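Local atomic coordinates of beta-hydroxyacyl-(Acyl-carrier-protein) dehydratase FabA/FabZ (PDB entry 6QSR), a protein that forms part of the ApeI:P heterocomplex of aryl polyene pigment biosynthesis and probably acts there as a hotdog-fold dehydratase. Residues V44-C54 / A86-H94. Numbering follows the deposited sequence.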
loop_
_atom_site.group_PDB
_atom_site.type_symbol
_atom_site.label_atom_id
_atom_site.label_comp_id
_atom_site.label_asym_id
_atom_site.label_seq_id
_atom_site.Cartn_x
_atom_site.Cartn_y
_atom_site.Cartn_z
ATOM N N VAL B 44 14.270 1.078 12.222
ATOM C CA VAL B 44 15.205 1.572 11.193
ATOM C C VAL B 44 16.540 0.870 11.450
ATOM O O VAL B 44 17.088 0.971 12.546
ATOM C CB VAL B 44 15.431 3.103 11.243
ATOM C CG1 VAL B 44 16.244 3.569 10.043
ATOM C CG2 VAL B 44 14.116 3.853 11.259
ATOM N N ILE B 45 17.043 0.152 10.449
ATOM C CA ILE B 45 18.328 -0.555 10.550
ATOM C C ILE B 45 19.459 0.299 9.959
ATOM O O ILE B 45 20.527 0.421 10.559
ATOM C CB ILE B 45 18.269 -1.929 9.847
ATOM C CG1 ILE B 45 17.140 -2.810 10.413
ATOM C CG2 ILE B 45 19.596 -2.667 9.970
ATOM C CD1 ILE B 45 17.277 -3.189 11.875
ATOM N N ASN B 46 19.234 0.868 8.779
ATOM C CA ASN B 46 20.246 1.704 8.130
ATOM C C ASN B 46 19.606 2.676 7.154
ATOM O O ASN B 46 18.567 2.373 6.549
ATOM C CB ASN B 46 21.277 0.832 7.398
ATOM C CG ASN B 46 22.683 1.370 7.525
ATOM O OD1 ASN B 46 23.042 2.353 6.880
ATOM N ND2 ASN B 46 23.487 0.732 8.372
ATOM N N VAL B 47 20.222 3.848 7.027
ATOM C CA VAL B 47 19.847 4.829 6.014
ATOM C C VAL B 47 21.105 5.492 5.464
ATOM O O VAL B 47 22.027 5.819 6.227
ATOM C CB VAL B 47 18.940 5.965 6.566
ATOM C CG1 VAL B 47 18.290 6.710 5.404
ATOM C CG2 VAL B 47 17.867 5.445 7.516
ATOM N N SER B 48 21.119 5.706 4.151
ATOM C CA SER B 48 22.184 6.454 3.494
ATOM C C SER B 48 21.584 7.275 2.364
ATOM O O SER B 48 20.379 7.226 2.135
ATOM C CB SER B 48 23.261 5.499 2.972
ATOM O OG SER B 48 22.818 4.792 1.831
ATOM N N ASP B 49 22.428 8.006 1.642
ATOM C CA ASP B 49 21.964 8.865 0.550
ATOM C C ASP B 49 21.253 8.125 -0.593
ATOM O O ASP B 49 20.499 8.750 -1.325
ATOM C CB ASP B 49 23.125 9.695 -0.029
ATOM C CG ASP B 49 23.668 10.722 0.959
ATOM O OD1 ASP B 49 24.899 10.746 1.173
ATOM O OD2 ASP B 49 22.868 11.497 1.523
ATOM N N ASN B 50 21.483 6.822 -0.765
ATOM C CA ASN B 50 20.805 6.074 -1.833
ATOM C C ASN B 50 20.134 4.751 -1.398
ATOM O O ASN B 50 19.800 3.927 -2.257
ATOM C CB ASN B 50 21.800 5.809 -2.962
ATOM C CG ASN B 50 22.940 4.898 -2.539
ATOM O OD1 ASN B 50 22.904 4.303 -1.461
ATOM N ND2 ASN B 50 23.959 4.786 -3.386
ATOM N N HIS B 51 19.944 4.558 -0.094
ATOM C CA HIS B 51 19.521 3.262 0.463
ATOM C C HIS B 51 18.792 3.427 1.801
ATOM O O HIS B 51 19.125 4.313 2.604
ATOM C CB HIS B 51 20.752 2.338 0.597
ATOM C CG HIS B 51 20.608 1.251 1.619
ATOM N ND1 HIS B 51 20.197 -0.025 1.296
ATOM C CD2 HIS B 51 20.829 1.248 2.957
ATOM C CE1 HIS B 51 20.164 -0.764 2.392
ATOM N NE2 HIS B 51 20.538 -0.014 3.413
ATOM N N VAL B 52 17.808 2.560 2.040
ATOM C CA VAL B 52 17.191 2.443 3.355
ATOM C C VAL B 52 16.886 0.978 3.666
ATOM O O VAL B 52 16.430 0.227 2.787
ATOM C CB VAL B 52 15.928 3.346 3.496
ATOM C CG1 VAL B 52 14.882 3.036 2.425
ATOM C CG2 VAL B 52 15.318 3.225 4.887
ATOM N N HIS B 53 17.178 0.587 4.905
ATOM C CA HIS B 53 16.881 -0.740 5.436
ATOM C C HIS B 53 16.065 -0.565 6.717
ATOM O O HIS B 53 16.521 0.078 7.680
ATOM C CB HIS B 53 18.182 -1.475 5.742
ATOM C CG HIS B 53 18.008 -2.873 6.263
ATOM N ND1 HIS B 53 19.086 -3.666 6.586
ATOM C CD2 HIS B 53 16.907 -3.626 6.506
ATOM C CE1 HIS B 53 18.658 -4.838 7.022
ATOM N NE2 HIS B 53 17.341 -4.842 6.976
ATOM N N CYS B 54 14.864 -1.150 6.707
ATOM C CA CYS B 54 13.963 -1.177 7.851
ATOM C C CYS B 54 13.504 -2.603 8.101
ATOM O O CYS B 54 13.586 -3.471 7.221
ATOM C CB CYS B 54 12.731 -0.303 7.609
ATOM S SG CYS B 54 13.064 1.464 7.534
ATOM N N ALA B 86 9.132 2.378 3.957
ATOM C CA ALA B 86 10.591 2.418 3.981
ATOM C C ALA B 86 11.129 3.618 3.199
ATOM O O ALA B 86 12.065 4.275 3.648
ATOM C CB ALA B 86 11.186 1.121 3.439
ATOM N N ILE B 87 10.498 3.923 2.066
ATOM C CA ILE B 87 10.849 5.089 1.258
ATOM C C ILE B 87 10.532 6.351 2.064
ATOM O O ILE B 87 11.305 7.319 2.049
ATOM C CB ILE B 87 10.106 5.107 -0.111
ATOM C CG1 ILE B 87 10.533 3.923 -0.988
ATOM C CG2 ILE B 87 10.375 6.418 -0.855
ATOM C CD1 ILE B 87 9.558 3.617 -2.111
ATOM N N GLY B 88 9.393 6.333 2.755
ATOM C CA GLY B 88 9.014 7.393 3.692
ATOM C C GLY B 88 10.031 7.661 4.789
ATOM O O GLY B 88 10.300 8.824 5.115
ATOM N N VAL B 89 10.596 6.591 5.350
ATOM C CA VAL B 89 11.650 6.690 6.362
ATOM C C VAL B 89 12.897 7.344 5.753
ATOM O O VAL B 89 13.474 8.251 6.358
ATOM C CB VAL B 89 11.997 5.308 6.969
ATOM C CG1 VAL B 89 13.274 5.365 7.806
ATOM C CG2 VAL B 89 10.832 4.778 7.808
ATOM N N TRP B 90 13.303 6.882 4.567
ATOM C CA TRP B 90 14.403 7.500 3.822
ATOM C C TRP B 90 14.264 9.020 3.706
ATOM O O TRP B 90 15.185 9.750 4.080
ATOM C CB TRP B 90 14.556 6.871 2.434
ATOM C CG TRP B 90 15.712 7.409 1.657
ATOM C CD1 TRP B 90 16.998 6.953 1.678
ATOM C CD2 TRP B 90 15.688 8.507 0.746
ATOM N NE1 TRP B 90 17.773 7.693 0.826
ATOM C CE2 TRP B 90 16.996 8.664 0.247
ATOM C CE3 TRP B 90 14.688 9.392 0.315
ATOM C CZ2 TRP B 90 17.333 9.668 -0.668
ATOM C CZ3 TRP B 90 15.019 10.381 -0.604
ATOM C CH2 TRP B 90 16.333 10.517 -1.079
ATOM N N SER B 91 13.119 9.491 3.207
ATOM C CA SER B 91 12.924 10.927 3.011
ATOM C C SER B 91 12.827 11.664 4.341
ATOM O O SER B 91 13.355 12.769 4.468
ATOM C CB SER B 91 11.704 11.227 2.137
ATOM O OG SER B 91 10.542 10.624 2.659
ATOM N N GLY B 92 12.188 11.042 5.331
ATOM C CA GLY B 92 12.108 11.604 6.679
ATOM C C GLY B 92 13.449 11.832 7.351
ATOM O O GLY B 92 13.675 12.896 7.935
ATOM N N TRP B 93 14.321 10.824 7.277
ATOM C CA TRP B 93 15.679 10.888 7.832
ATOM C C TRP B 93 16.470 12.047 7.223
ATOM O O TRP B 93 17.106 12.811 7.943
ATOM C CB TRP B 93 16.445 9.555 7.628
ATOM C CG TRP B 93 17.963 9.707 7.587
ATOM C CD1 TRP B 93 18.722 10.010 6.493
ATOM C CD2 TRP B 93 18.876 9.569 8.677
ATOM N NE1 TRP B 93 20.049 10.077 6.830
ATOM C CE2 TRP B 93 20.176 9.808 8.165
ATOM C CE3 TRP B 93 18.727 9.267 10.034
ATOM C CZ2 TRP B 93 21.322 9.753 8.967
ATOM C CZ3 TRP B 93 19.868 9.215 10.835
ATOM C CH2 TRP B 93 21.150 9.455 10.296
ATOM N N HIS B 94 16.426 12.152 5.898
ATOM C CA HIS B 94 17.149 13.201 5.177
ATOM C C HIS B 94 16.618 14.612 5.417
ATOM O O HIS B 94 17.405 15.560 5.458
ATOM C CB HIS B 94 17.221 12.866 3.686
ATOM C CG HIS B 94 18.189 11.769 3.395
ATOM N ND1 HIS B 94 17.794 10.486 3.083
ATOM C CD2 HIS B 94 19.542 11.746 3.446
ATOM C CE1 HIS B 94 18.864 9.732 2.919
ATOM N NE2 HIS B 94 19.937 10.469 3.136
#
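Trp90 lays the edge of its indole against the type I turn Ser48-His51, which joins strands 44-48 and 51-54. Its NE1 donates a weak hydrogen bond to Ser48 O (3.0 Å), the 128° N-H...O angle showing how bent it is. His51 O lies in the ring plane near Trp90 CD1, and Asp49 O is 3.4 Å from Trp90 CZ2, so backbone carbonyls line this rim. One indole face lies against ND1 of His94, which also donates to Trp90 O (2.9 Å), a bond that limits rotation of the imidazole.

Val47 sits between the two indoles, its CG1 4.0 Å from Trp90 CD1. With CG1 anti to the backbone N (chi1 -165°), that methyl makes a CH-pi contact over the face of the Trp93 five-membered ring, 3.9 Å from its centroid.

On the second strand, Val52 sets CG1 against Trp90 CB (3.8 Å), while its CG2 meets Val89 CG1 (4.2 Å).

Strand 51-54 crosses helix 86-94 at 119°, with the axes 8.1 Å apart. The hairpin thus packs on the central helix 79-97 of the hotdog fold; strand 126-133 pairs antiparallel with strand 51-57 and so extends the hairpin's sheet, and Phe143 of strand 140-149 meets Trp90 edge-to-face.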